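Local coordinates for protein myosin-I heavy chain (Dictyostelium discoideum, PDB 5EJR) that is an actin-based ATPase motor involved in the early steps of phagocytosis and adhesion, and carries a MyTH4-FERM unit at its C-terminal end, at residues I107-Y112 with D142-P147; G334-V339 with P418-T423; I350-L355 with L362-E367. All coordinates share one frame; numbering follows the deposited sequence.

How the contacts relate
Contact 1 comes first along the chain, in the helical MyTH4 domain, where helices 104-113 and 142-159 face each other. Contacts 2 and 3 both belong to the FERM part, on the other side of the chain's centre: contact 1 is about 55 Å from contact 2 and 69 Å from contact 3, centre to centre. Contact 3 falls, in sequence, between the two segments of contact 2. Their centres are 23 Å apart and their nearest atoms about 9 Å, and helix 341-355 runs from just beyond V339 to L355. Contact 3 joins two parts of the helical FERM lobe, while contact 2 sits where that lobe leads into the PH-like sheet at strand 423-428.

Contact 1 of 3, residues I107-Y112 with D142-P147; sequences IYCQAY and DSLLQP
The hydroxyl of Y108 donates to the backbone carbonyl of F138, beyond the end of helix 121-137, and that bond ties down the far end of the ring. What meets L144 itself is the root of the side chain: Y108 CB lies 4.2 Å from L144 CD2. The same methyl is 4.3 Å from C109 SG, so one branch of the leucine reaches two consecutive residues of helix 104-113. In L144, CG lies anti to the backbone N (chi1 -179°), and its CD2 branch points at helix 104-113. The two backbones stay well apart, with 9.3 Å between Y108 CA and L144 CA, and the two segments together bury only 92 Å².

Neighbours close in around this meeting. W9 from helix 5-11 touches both C109 and L144, L6 adds to the leucine side, and the ring of F148 meets that of Y108 edge-to-face. L134 of helix 121-137 also touches the Y108 side chain. The backbone of the leucine is tied as well, since L144 N bonds to S141 OG.

This is helix-to-helix packing in the core of the helical MyTH4 domain. No hydrogen bond crosses between 107-112 and 142-147. The contact therefore rests on dispersion and on the exclusion of water, while the buried tyrosine hydroxyl is satisfied by the F138 carbonyl.

Contact 2 of 3, residues G334-V339 with P418-T423; sequences GLYTNV and PLFGCT. With EDO (1,2-ethanediol), chain H; EDO (1,2-ethanediol), chain F.
Y336 and F420 meet obliquely at the hydroxyl end of the tyrosine, with Y336 OH 3.8 Å from F420 CD1; the apolar pair is Y336 CZ and F420 CD1, 4.3 Å apart. Y336 has CG beside the backbone N and anti to the carbonyl carbon (chi1 -59°), and its far end comes nearer to the other loop. I327 and I413 touch both aromatic side chains, and the ring of F299 packs edge-to-face with that of F420.

More exposed, N338 meets P418: N338 ND2 comes within 3.5 Å of P418 CD in van der Waals contact, the two side chains crossing at about a right angle, with no hydrogen bond between the segments. That amide also makes a weak hydrogen bond to the carbonyl of K416.

Both segments are loops of the FERM region. Residues 334-339 link helices 317-332 and 341-355 of the helical lobe, and 418-423 carries the chain from helix 402-416 into strand 423-428 of the PH-like lobe, so the contact packs an interhelical loop against the connection between lobes. Glycines shape each loop: G334 closes the preceding helix in a Schellman motif, and G421, also at positive phi, is the third residue of the type II beta turn from L419 to C422.

Polar bonding runs outside the pair. Y336 OH is hydrogen-bonded to E330 OE2. Two 1,2-ethanediol molecules, probably from the crystallisation liquor, bind the backbone of 418-423: O1 of one accepts from G421 N at 3.0 Å (N-H...O 159°), while the hydroxyl O1 of the other donates to P418 O at 2.6 Å.

Contact 3 of 3, residues I350-L355 with L362-E367; sequences ILIQLL and LVLTKE
I352 presents both arms of its branched side chain to L362 and L364. Its CG2 methyl rests against the forked end of L362, 3.7 Å from L362 CD1 and 4.0 Å from L362 CD2. The longer arm ends at CD1, which lies 3.7 Å from L364 CD1. With chi1 at -74°, CG1 stands beside the backbone N and CG2 anti to that N, which turns CG2 to L362 and CD1 to L364. Both leucines cross the isoleucine at about a right angle, touching through their methyl ends rather than lying alongside it.

The spacing of the leucines follows from the backbone. Residues 362-364 are extended, and in such a chain alternate side chains fall on one side; L362 and L364 thus reach the same isoleucine. On the other partner, I352 sits in the last turns of helix 341-355, where L354 N bonds to I350 O and L355 N to L351 O, at 3.0 and 3.1 Å.

These elements belong to the helical lobe of the FERM domain, and the chain after helix 341-355 doubles back so that 362-364 comes to lie next to I352, near the helix's last turn. The next layer out is helix 383-394. From it I387 touches L364, I390 touches I352 and I394 touches L362, residues three and four apart along one helix, as expected for a single packing face. On other sides of helix 341-355, L351 meets Y324 and W331 of helix 317-332 as well as F409 of helix 402-416, and I350 meets L412.

Past the leucines, the extended run gives way to helix 366-370. T365 is its N-cap, and its OG1 is hydrogen-bonded to the backbone N of V368.

Contact 1 of 3, residues I107-Y112 with D142-P147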
ATOM      1  N   ILE A 107      19.940 -13.636 -11.442  1.00 31.97           N
ATOM      2  CA  ILE A 107      18.808 -12.900 -12.008  1.00 30.38           C
ATOM      3  C   ILE A 107      19.331 -11.760 -12.896  1.00 34.00           C
ATOM      4  O   ILE A 107      18.880 -11.663 -14.045  1.00 33.77           O
ATOM      5  CB  ILE A 107      17.737 -12.459 -10.969  1.00 32.85           C
ATOM      6  CG1 ILE A 107      17.141 -13.710 -10.272  1.00 32.94           C
ATOM      7  CG2 ILE A 107      16.613 -11.665 -11.671  1.00 32.37           C
ATOM      8  CD1 ILE A 107      16.218 -13.430  -9.057  1.00 25.35           C
ATOM      9  N   TYR A 108      20.333 -10.980 -12.391  1.00 30.06           N
ATOM     10  CA  TYR A 108      20.971  -9.845 -13.079  1.00 30.19           C
ATOM     11  C   TYR A 108      21.684 -10.286 -14.370  1.00 35.53           C
ATOM     12  O   TYR A 108      21.591  -9.596 -15.374  1.00 34.62           O
ATOM     13  CB  TYR A 108      21.993  -9.157 -12.164  1.00 30.86           C
ATOM     14  CG  TYR A 108      21.426  -8.039 -11.316  1.00 31.51           C
ATOM     15  CD1 TYR A 108      21.339  -6.737 -11.809  1.00 32.98           C
ATOM     16  CD2 TYR A 108      21.046  -8.263  -9.995  1.00 32.42           C
ATOM     17  CE1 TYR A 108      20.861  -5.692 -11.014  1.00 32.57           C
ATOM     18  CE2 TYR A 108      20.532  -7.235  -9.205  1.00 32.21           C
ATOM     19  CZ  TYR A 108      20.453  -5.950  -9.714  1.00 37.89           C
ATOM     20  OH  TYR A 108      20.001  -4.938  -8.906  1.00 37.05           O
ATOM     21  N   CYS A 109      22.396 -11.436 -14.329  1.00 34.89           N
ATOM     22  CA  CYS A 109      23.087 -12.012 -15.488  1.00 36.96           C
ATOM     23  C   CYS A 109      22.091 -12.496 -16.527  1.00 39.86           C
ATOM     24  O   CYS A 109      22.294 -12.196 -17.693  1.00 38.68           O
ATOM     25  CB  CYS A 109      24.048 -13.117 -15.067  1.00 38.59           C
ATOM     26  SG  CYS A 109      25.442 -12.539 -14.070  1.00 42.88           S
ATOM     27  N   GLN A 110      20.984 -13.171 -16.125  1.00 37.18           N
ATOM     28  CA  GLN A 110      19.965 -13.632 -17.093  1.00 36.54           C
ATOM     29  C   GLN A 110      19.305 -12.466 -17.808  1.00 39.19           C
ATOM     30  O   GLN A 110      18.988 -12.584 -18.995  1.00 38.51           O
ATOM     31  CB  GLN A 110      18.850 -14.453 -16.432  1.00 36.56           C
ATOM     32  CG  GLN A 110      19.229 -15.854 -15.975  1.00 41.39           C
ATOM     33  CD  GLN A 110      18.047 -16.599 -15.376  1.00 49.27           C
ATOM     34  OE1 GLN A 110      16.936 -16.073 -15.220  1.00 37.61           O
ATOM     35  NE2 GLN A 110      18.247 -17.872 -15.080  1.00 42.38           N
ATOM     36  N   ALA A 111      19.023 -11.363 -17.060  1.00 35.21           N
ATOM     37  CA  ALA A 111      18.344 -10.194 -17.611  1.00 33.57           C
ATOM     38  C   ALA A 111      19.278  -9.526 -18.607  1.00 37.42           C
ATOM     39  O   ALA A 111      18.858  -9.260 -19.735  1.00 36.74           O
ATOM     40  CB  ALA A 111      17.952  -9.224 -16.493  1.00 32.98           C
ATOM     41  N   TYR A 112      20.544  -9.308 -18.206  1.00 34.55           N
ATOM     42  CA  TYR A 112      21.559  -8.678 -19.040  1.00 35.25           C
ATOM     43  C   TYR A 112      21.852  -9.471 -20.324  1.00 39.50           C
ATOM     44  O   TYR A 112      21.824  -8.895 -21.415  1.00 38.35           O
ATOM     45  CB  TYR A 112      22.858  -8.379 -18.267  1.00 37.07           C
ATOM     46  CG  TYR A 112      23.872  -7.722 -19.176  1.00 41.03           C
ATOM     47  CD1 TYR A 112      23.756  -6.377 -19.522  1.00 43.07           C
ATOM     48  CD2 TYR A 112      24.854  -8.477 -19.818  1.00 42.58           C
ATOM     49  CE1 TYR A 112      24.629  -5.786 -20.437  1.00 45.23           C
ATOM     50  CE2 TYR A 112      25.732  -7.896 -20.733  1.00 43.90           C
ATOM     51  CZ  TYR A 112      25.612  -6.554 -21.041  1.00 53.01           C
ATOM     52  OH  TYR A 112      26.476  -5.987 -21.938  1.00 57.25           O
ATOM     53  N   ASP A 142      28.530  -7.915  -3.831  1.00 46.80           N
ATOM     54  CA  ASP A 142      29.599  -6.918  -3.795  1.00 47.60           C
ATOM     55  C   ASP A 142      30.660  -7.246  -4.860  1.00 52.10           C
ATOM     56  O   ASP A 142      31.280  -6.340  -5.422  1.00 52.39           O
ATOM     57  CB  ASP A 142      30.210  -6.871  -2.390  1.00 50.25           C
ATOM     58  CG  ASP A 142      29.153  -6.709  -1.310  1.00 69.04           C
ATOM     59  OD1 ASP A 142      28.470  -7.718  -0.986  1.00 70.08           O
ATOM     60  OD2 ASP A 142      28.959  -5.571  -0.838  1.00 77.14           O
ATOM     61  N   SER A 143      30.804  -8.550  -5.175  1.00 47.41           N
ATOM     62  CA  SER A 143      31.711  -9.070  -6.194  1.00 47.53           C
ATOM     63  C   SER A 143      31.239  -8.683  -7.591  1.00 49.72           C
ATOM     64  O   SER A 143      32.066  -8.275  -8.398  1.00 50.64           O
ATOM     65  CB  SER A 143      31.811 -10.588  -6.085  1.00 50.56           C
ATOM     66  OG  SER A 143      32.605 -11.125  -7.127  1.00 64.09           O
ATOM     67  N   LEU A 144      29.922  -8.831  -7.880  1.00 44.21           N
ATOM     68  CA  LEU A 144      29.331  -8.525  -9.186  1.00 43.70           C
ATOM     69  C   LEU A 144      29.085  -7.028  -9.420  1.00 46.93           C
ATOM     70  O   LEU A 144      29.188  -6.594 -10.563  1.00 45.64           O
ATOM     71  CB  LEU A 144      28.039  -9.339  -9.424  1.00 42.54           C
ATOM     72  CG  LEU A 144      27.297  -9.149 -10.768  1.00 46.08           C
ATOM     73  CD1 LEU A 144      28.093  -9.695 -11.941  1.00 46.40           C
ATOM     74  CD2 LEU A 144      25.944  -9.798 -10.747  1.00 46.59           C
ATOM     75  N   LEU A 145      28.770  -6.252  -8.362  1.00 44.49           N
ATOM     76  CA  LEU A 145      28.426  -4.818  -8.435  1.00 45.60           C
ATOM     77  C   LEU A 145      29.290  -3.981  -9.403  1.00 49.08           C
ATOM     78  O   LEU A 145      28.742  -3.516 -10.400  1.00 48.21           O
ATOM     79  CB  LEU A 145      28.389  -4.160  -7.037  1.00 46.14           C
ATOM     80  CG  LEU A 145      27.846  -2.727  -6.971  1.00 52.00           C
ATOM     81  CD1 LEU A 145      26.350  -2.661  -7.324  1.00 51.62           C
ATOM     82  CD2 LEU A 145      28.111  -2.106  -5.619  1.00 56.57           C
ATOM     83  N   GLN A 146      30.600  -3.786  -9.130  1.00 47.35           N
ATOM     84  CA  GLN A 146      31.475  -2.985  -9.996  1.00 48.43           C
ATOM     85  C   GLN A 146      31.607  -3.561 -11.428  1.00 52.51           C
ATOM     86  O   GLN A 146      31.284  -2.819 -12.360  1.00 53.18           O
ATOM     87  CB  GLN A 146      32.848  -2.718  -9.356  1.00 50.85           C
ATOM     88  CG  GLN A 146      33.381  -1.315  -9.644  1.00 64.25           C
ATOM     89  CD  GLN A 146      32.583  -0.226  -8.955  1.00 78.58           C
ATOM     90  OE1 GLN A 146      32.577  -0.101  -7.722  1.00 72.55           O
ATOM     91  NE2 GLN A 146      31.894   0.589  -9.742  1.00 66.34           N
ATOM     92  N   PRO A 147      31.997  -4.853 -11.650  1.00 47.03           N
ATOM     93  CA  PRO A 147      32.056  -5.373 -13.032  1.00 46.26           C
ATOM     94  C   PRO A 147      30.763  -5.206 -13.845  1.00 45.73           C
ATOM     95  O   PRO A 147      30.847  -4.829 -15.019  1.00 44.53           O
ATOM     96  CB  PRO A 147      32.413  -6.855 -12.839  1.00 48.62           C
ATOM     97  CG  PRO A 147      33.112  -6.911 -11.538  1.00 53.14           C
ATOM     98  CD  PRO A 147      32.421  -5.892 -10.682  1.00 48.38           C
TER

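Contact 2 of 3, residues G334-V339 with P418-T423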
ATOM      1  N   GLY A 334     -24.958   3.658   8.702  1.00 19.02           N
ATOM      2  CA  GLY A 334     -25.471   2.853   9.807  1.00 19.38           C
ATOM      3  C   GLY A 334     -24.415   2.363  10.783  1.00 26.45           C
ATOM      4  O   GLY A 334     -24.671   1.425  11.536  1.00 25.59           O
ATOM      5  N   LEU A 335     -23.239   3.015  10.835  1.00 24.87           N
ATOM      6  CA  LEU A 335     -22.188   2.586  11.776  1.00 25.43           C
ATOM      7  C   LEU A 335     -22.473   2.916  13.250  1.00 26.56           C
ATOM      8  O   LEU A 335     -21.943   2.243  14.129  1.00 27.12           O
ATOM      9  CB  LEU A 335     -20.827   3.120  11.338  1.00 26.25           C
ATOM     10  CG  LEU A 335     -20.424   2.718   9.898  1.00 33.66           C
ATOM     11  CD1 LEU A 335     -19.066   3.257   9.542  1.00 34.62           C
ATOM     12  CD2 LEU A 335     -20.448   1.175   9.687  1.00 37.58           C
ATOM     13  N   TYR A 336     -23.337   3.905  13.532  1.00 21.52           N
ATOM     14  CA  TYR A 336     -23.677   4.289  14.900  1.00 21.76           C
ATOM     15  C   TYR A 336     -25.095   3.849  15.280  1.00 31.56           C
ATOM     16  O   TYR A 336     -26.050   4.566  15.015  1.00 31.67           O
ATOM     17  CB  TYR A 336     -23.492   5.814  15.085  1.00 21.50           C
ATOM     18  CG  TYR A 336     -22.079   6.272  14.809  1.00 23.29           C
ATOM     19  CD1 TYR A 336     -21.009   5.800  15.569  1.00 24.28           C
ATOM     20  CD2 TYR A 336     -21.809   7.199  13.809  1.00 23.98           C
ATOM     21  CE1 TYR A 336     -19.704   6.219  15.319  1.00 24.56           C
ATOM     22  CE2 TYR A 336     -20.512   7.653  13.575  1.00 25.21           C
ATOM     23  CZ  TYR A 336     -19.462   7.149  14.323  1.00 33.25           C
ATOM     24  OH  TYR A 336     -18.185   7.575  14.075  1.00 37.36           O
ATOM     25  N   THR A 337     -25.244   2.694  15.910  1.00 32.28           N
ATOM     26  CA  THR A 337     -26.594   2.218  16.230  1.00 33.75           C
ATOM     27  C   THR A 337     -26.866   2.069  17.757  1.00 40.09           C
ATOM     28  O   THR A 337     -27.944   1.591  18.123  1.00 40.09           O
ATOM     29  CB  THR A 337     -26.917   0.949  15.425  1.00 40.10           C
ATOM     30  OG1 THR A 337     -25.814   0.041  15.489  1.00 36.35           O
ATOM     31  CG2 THR A 337     -27.232   1.264  13.955  1.00 40.36           C
ATOM     32  N   ASN A 338     -25.972   2.590  18.641  1.00 36.90           N
ATOM     33  CA  ASN A 338     -26.237   2.587  20.093  1.00 36.92           C
ATOM     34  C   ASN A 338     -27.144   3.795  20.412  1.00 38.79           C
ATOM     35  O   ASN A 338     -26.925   4.566  21.354  1.00 39.38           O
ATOM     36  CB  ASN A 338     -24.931   2.622  20.927  1.00 33.79           C
ATOM     37  CG  ASN A 338     -25.159   2.439  22.422  1.00 61.08           C
ATOM     38  OD1 ASN A 338     -26.151   1.835  22.866  1.00 55.99           O
ATOM     39  ND2 ASN A 338     -24.272   2.990  23.240  1.00 55.19           N
ATOM     40  N   VAL A 339     -28.173   3.954  19.615  1.00 33.58           N
ATOM     41  CA  VAL A 339     -29.030   5.122  19.701  1.00 31.91           C
ATOM     42  C   VAL A 339     -30.507   4.717  19.680  1.00 32.33           C
ATOM     43  O   VAL A 339     -30.881   3.808  18.938  1.00 30.93           O
ATOM     44  CB  VAL A 339     -28.551   6.022  18.515  1.00 35.95           C
ATOM     45  CG1 VAL A 339     -29.177   5.650  17.176  1.00 36.82           C
ATOM     46  CG2 VAL A 339     -28.649   7.499  18.807  1.00 34.80           C
ATOM     47  N   PRO A 418     -19.843   4.161  21.938  1.00 25.62           N
ATOM     48  CA  PRO A 418     -18.512   3.783  22.469  1.00 26.26           C
ATOM     49  C   PRO A 418     -17.447   3.548  21.397  1.00 27.69           C
ATOM     50  O   PRO A 418     -16.271   3.614  21.698  1.00 29.47           O
ATOM     51  CB  PRO A 418     -18.777   2.519  23.297  1.00 29.05           C
ATOM     52  CG  PRO A 418     -20.257   2.357  23.358  1.00 33.09           C
ATOM     53  CD  PRO A 418     -20.873   3.150  22.256  1.00 28.75           C
ATOM     54  N   LEU A 419     -17.847   3.329  20.152  1.00 24.32           N
ATOM     55  CA  LEU A 419     -16.896   3.134  19.060  1.00 24.79           C
ATOM     56  C   LEU A 419     -16.420   4.479  18.466  1.00 24.24           C
ATOM     57  O   LEU A 419     -15.536   4.471  17.612  1.00 22.34           O
ATOM     58  CB  LEU A 419     -17.518   2.271  17.949  1.00 26.22           C
ATOM     59  CG  LEU A 419     -17.765   0.772  18.237  1.00 34.11           C
ATOM     60  CD1 LEU A 419     -18.492   0.139  17.091  1.00 35.61           C
ATOM     61  CD2 LEU A 419     -16.465   0.013  18.480  1.00 37.07           C
ATOM     62  N   PHE A 420     -17.013   5.621  18.889  1.00 18.71           N
ATOM     63  CA  PHE A 420     -16.611   6.915  18.347  1.00 17.23           C
ATOM     64  C   PHE A 420     -15.135   7.183  18.680  1.00 19.06           C
ATOM     65  O   PHE A 420     -14.734   7.057  19.830  1.00 15.65           O
ATOM     66  CB  PHE A 420     -17.503   8.055  18.890  1.00 17.97           C
ATOM     67  CG  PHE A 420     -17.108   9.400  18.318  1.00 18.19           C
ATOM     68  CD1 PHE A 420     -17.586   9.812  17.083  1.00 20.56           C
ATOM     69  CD2 PHE A 420     -16.174  10.201  18.969  1.00 19.13           C
ATOM     70  CE1 PHE A 420     -17.172  11.027  16.528  1.00 22.15           C
ATOM     71  CE2 PHE A 420     -15.725  11.391  18.401  1.00 21.04           C
ATOM     72  CZ  PHE A 420     -16.232  11.806  17.184  1.00 19.62           C
ATOM     73  N   GLY A 421     -14.349   7.558  17.678  1.00 19.96           N
ATOM     74  CA  GLY A 421     -12.936   7.884  17.892  1.00 20.41           C
ATOM     75  C   GLY A 421     -12.008   6.686  17.947  1.00 22.46           C
ATOM     76  O   GLY A 421     -10.812   6.859  18.157  1.00 21.74           O
ATOM     77  N   CYS A 422     -12.539   5.461  17.711  1.00 18.86           N
ATOM     78  CA  CYS A 422     -11.767   4.203  17.730  1.00 18.67           C
ATOM     79  C   CYS A 422     -11.279   3.846  16.354  1.00 20.35           C
ATOM     80  O   CYS A 422     -12.060   3.962  15.401  1.00 20.12           O
ATOM     81  CB  CYS A 422     -12.639   3.061  18.259  1.00 19.43           C
ATOM     82  SG  CYS A 422     -12.987   3.129  20.021  1.00 23.85           S
ATOM     83  N   THR A 423     -10.045   3.305  16.249  1.00 14.82           N
ATOM     84  CA  THR A 423      -9.563   2.687  15.010  1.00 15.20           C
ATOM     85  C   THR A 423      -9.829   1.174  15.213  1.00 21.44           C
ATOM     86  O   THR A 423      -9.411   0.599  16.226  1.00 19.42           O
ATOM     87  CB  THR A 423      -8.106   3.048  14.659  1.00 19.96           C
ATOM     88  OG1 THR A 423      -8.015   4.449  14.430  1.00 19.84           O
ATOM     89  CG2 THR A 423      -7.607   2.339  13.389  1.00 21.03           C
TER
HETATM   90  C1  EDO H2407     -15.458   8.535  14.639  1.00 29.55           C
HETATM   91  O1  EDO H2407     -15.020   7.199  14.761  1.00 29.58           O
HETATM   92  C2  EDO H2407     -14.960   9.318  13.385  1.00 28.11           C
HETATM   93  O2  EDO H2407     -14.735   8.547  12.219  1.00 26.62           O
HETATM   94  C1  EDO F2405     -13.937   2.573  24.099  1.00 44.87           C
HETATM   95  O1  EDO F2405     -15.345   2.528  23.920  1.00 46.47           O
HETATM   96  C2  EDO F2405     -13.686   3.692  25.117  1.00 46.74           C
HETATM   97  O2  EDO F2405     -12.316   3.830  25.359  1.00 47.14           O

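Contact 3 of 3, residues I350-L355 with L362-E367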
ATOM      1  N   ILE A 350     -31.392  17.908  13.597  1.00 13.37           N
ATOM      2  CA  ILE A 350     -30.207  18.754  13.428  1.00 13.21           C
ATOM      3  C   ILE A 350     -29.741  18.710  12.002  1.00 15.69           C
ATOM      4  O   ILE A 350     -29.448  19.743  11.431  1.00 14.33           O
ATOM      5  CB  ILE A 350     -29.054  18.334  14.401  1.00 15.26           C
ATOM      6  CG1 ILE A 350     -29.447  18.583  15.846  1.00 15.90           C
ATOM      7  CG2 ILE A 350     -27.752  19.076  14.050  1.00 16.01           C
ATOM      8  CD1 ILE A 350     -28.582  17.826  16.817  1.00 28.91           C
ATOM      9  N   LEU A 351     -29.596  17.502  11.444  1.00 12.56           N
ATOM     10  CA  LEU A 351     -29.129  17.326  10.075  1.00 12.74           C
ATOM     11  C   LEU A 351     -30.053  17.958   9.050  1.00 16.73           C
ATOM     12  O   LEU A 351     -29.575  18.438   8.022  1.00 16.32           O
ATOM     13  CB  LEU A 351     -28.857  15.836   9.760  1.00 11.86           C
ATOM     14  CG  LEU A 351     -27.711  15.156  10.570  1.00 13.96           C
ATOM     15  CD1 LEU A 351     -27.480  13.759  10.082  1.00 13.68           C
ATOM     16  CD2 LEU A 351     -26.408  15.921  10.441  1.00 11.03           C
ATOM     17  N   ILE A 352     -31.361  17.988   9.336  1.00 12.86           N
ATOM     18  CA  ILE A 352     -32.344  18.666   8.451  1.00 11.96           C
ATOM     19  C   ILE A 352     -32.093  20.194   8.516  1.00 18.17           C
ATOM     20  O   ILE A 352     -32.006  20.835   7.474  1.00 18.90           O
ATOM     21  CB  ILE A 352     -33.811  18.267   8.829  1.00 13.99           C
ATOM     22  CG1 ILE A 352     -34.101  16.821   8.350  1.00 15.21           C
ATOM     23  CG2 ILE A 352     -34.857  19.272   8.230  1.00 13.07           C
ATOM     24  CD1 ILE A 352     -35.357  16.169   8.989  1.00 11.50           C
ATOM     25  N   GLN A 353     -31.874  20.745   9.716  1.00 15.70           N
ATOM     26  CA  GLN A 353     -31.591  22.182   9.856  1.00 16.67           C
ATOM     27  C   GLN A 353     -30.295  22.553   9.112  1.00 23.20           C
ATOM     28  O   GLN A 353     -30.199  23.653   8.541  1.00 24.27           O
ATOM     29  CB  GLN A 353     -31.585  22.613  11.332  1.00 17.83           C
ATOM     30  CG  GLN A 353     -31.730  24.136  11.503  1.00 36.12           C
ATOM     31  CD  GLN A 353     -31.668  24.644  12.921  1.00 50.24           C
ATOM     32  OE1 GLN A 353     -31.790  23.899  13.886  1.00 45.31           O
ATOM     33  NE2 GLN A 353     -31.497  25.947  13.083  1.00 40.38           N
ATOM     34  N   LEU A 354     -29.334  21.605   9.025  1.00 19.19           N
ATOM     35  CA  LEU A 354     -28.103  21.844   8.275  1.00 17.78           C
ATOM     36  C   LEU A 354     -28.355  21.816   6.757  1.00 23.40           C
ATOM     37  O   LEU A 354     -27.724  22.571   6.023  1.00 23.93           O
ATOM     38  CB  LEU A 354     -26.986  20.858   8.679  1.00 16.32           C
ATOM     39  CG  LEU A 354     -26.232  21.184   9.982  1.00 17.94           C
ATOM     40  CD1 LEU A 354     -25.492  19.946  10.526  1.00 17.31           C
ATOM     41  CD2 LEU A 354     -25.252  22.300   9.780  1.00 16.10           C
ATOM     42  N   LEU A 355     -29.237  20.940   6.276  1.00 20.32           N
ATOM     43  CA  LEU A 355     -29.558  20.884   4.845  1.00 21.31           C
ATOM     44  C   LEU A 355     -30.469  22.055   4.421  1.00 24.44           C
ATOM     45  O   LEU A 355     -30.379  22.522   3.289  1.00 23.09           O
ATOM     46  CB  LEU A 355     -30.311  19.585   4.521  1.00 22.41           C
ATOM     47  CG  LEU A 355     -29.533  18.304   4.507  1.00 28.57           C
ATOM     48  CD1 LEU A 355     -30.492  17.113   4.491  1.00 29.90           C
ATOM     49  CD2 LEU A 355     -28.592  18.265   3.305  1.00 32.37           C
ATOM     50  N   LEU A 362     -39.676  24.912   5.874  1.00 40.00           N
ATOM     51  CA  LEU A 362     -39.547  23.458   5.860  1.00 37.35           C
ATOM     52  C   LEU A 362     -40.824  22.666   5.582  1.00 35.49           C
ATOM     53  O   LEU A 362     -41.798  22.739   6.327  1.00 36.13           O
ATOM     54  CB  LEU A 362     -38.906  22.938   7.149  1.00 37.19           C
ATOM     55  CG  LEU A 362     -38.622  21.422   7.171  1.00 42.20           C
ATOM     56  CD1 LEU A 362     -37.440  21.039   6.241  1.00 41.76           C
ATOM     57  CD2 LEU A 362     -38.450  20.923   8.573  1.00 42.87           C
ATOM     58  N   VAL A 363     -40.789  21.869   4.521  1.00 26.48           N
ATOM     59  CA  VAL A 363     -41.867  20.934   4.231  1.00 24.61           C
ATOM     60  C   VAL A 363     -41.212  19.548   4.413  1.00 25.47           C
ATOM     61  O   VAL A 363     -40.353  19.175   3.620  1.00 21.72           O
ATOM     62  CB  VAL A 363     -42.520  21.153   2.853  1.00 28.92           C
ATOM     63  CG1 VAL A 363     -43.614  20.127   2.600  1.00 29.20           C
ATOM     64  CG2 VAL A 363     -43.081  22.570   2.735  1.00 29.36           C
ATOM     65  N   LEU A 364     -41.562  18.835   5.498  1.00 20.91           N
ATOM     66  CA  LEU A 364     -40.972  17.541   5.814  1.00 21.03           C
ATOM     67  C   LEU A 364     -41.600  16.424   4.981  1.00 25.14           C
ATOM     68  O   LEU A 364     -42.824  16.310   4.914  1.00 25.78           O
ATOM     69  CB  LEU A 364     -41.120  17.278   7.323  1.00 21.63           C
ATOM     70  CG  LEU A 364     -40.330  16.161   7.969  1.00 27.45           C
ATOM     71  CD1 LEU A 364     -38.809  16.273   7.684  1.00 27.41           C
ATOM     72  CD2 LEU A 364     -40.610  16.129   9.464  1.00 26.88           C
ATOM     73  N   THR A 365     -40.767  15.624   4.311  1.00 19.96           N
ATOM     74  CA  THR A 365     -41.248  14.547   3.426  1.00 19.64           C
ATOM     75  C   THR A 365     -40.437  13.292   3.674  1.00 22.16           C
ATOM     76  O   THR A 365     -39.414  13.354   4.377  1.00 19.85           O
ATOM     77  CB  THR A 365     -41.111  14.984   1.934  1.00 29.06           C
ATOM     78  OG1 THR A 365     -39.732  15.080   1.558  1.00 20.20           O
ATOM     79  CG2 THR A 365     -41.847  16.284   1.604  1.00 27.93           C
ATOM     80  N   LYS A 366     -40.848  12.162   3.044  1.00 20.44           N
ATOM     81  CA  LYS A 366     -40.138  10.895   3.098  1.00 19.25           C
ATOM     82  C   LYS A 366     -38.752  11.123   2.539  1.00 21.98           C
ATOM     83  O   LYS A 366     -37.790  10.642   3.119  1.00 20.40           O
ATOM     84  CB  LYS A 366     -40.835   9.823   2.240  1.00 23.24           C
ATOM     85  CG  LYS A 366     -42.111   9.278   2.853  1.00 35.39           C
ATOM     86  CD  LYS A 366     -42.802   8.300   1.908  1.00 37.06           C
ATOM     87  CE  LYS A 366     -44.082   7.756   2.508  1.00 40.27           C
ATOM     88  NZ  LYS A 366     -44.636   6.634   1.695  1.00 48.48           N
ATOM     89  N   GLU A 367     -38.650  11.895   1.436  1.00 18.87           N
ATOM     90  CA  GLU A 367     -37.395  12.172   0.748  1.00 20.28           C
ATOM     91  C   GLU A 367     -36.407  12.935   1.647  1.00 22.21           C
ATOM     92  O   GLU A 367     -35.215  12.629   1.632  1.00 21.39           O
ATOM     93  CB  GLU A 367     -37.647  12.870  -0.603  1.00 23.02           C
ATOM     94  CG  GLU A 367     -38.433  12.026  -1.619  1.00 35.66           C
ATOM     95  CD  GLU A 367     -39.885  11.636  -1.333  1.00 60.06           C
ATOM     96  OE1 GLU A 367     -40.623  12.418  -0.679  1.00 32.52           O
ATOM     97  OE2 GLU A 367     -40.281  10.528  -1.766  1.00 45.81           O
TER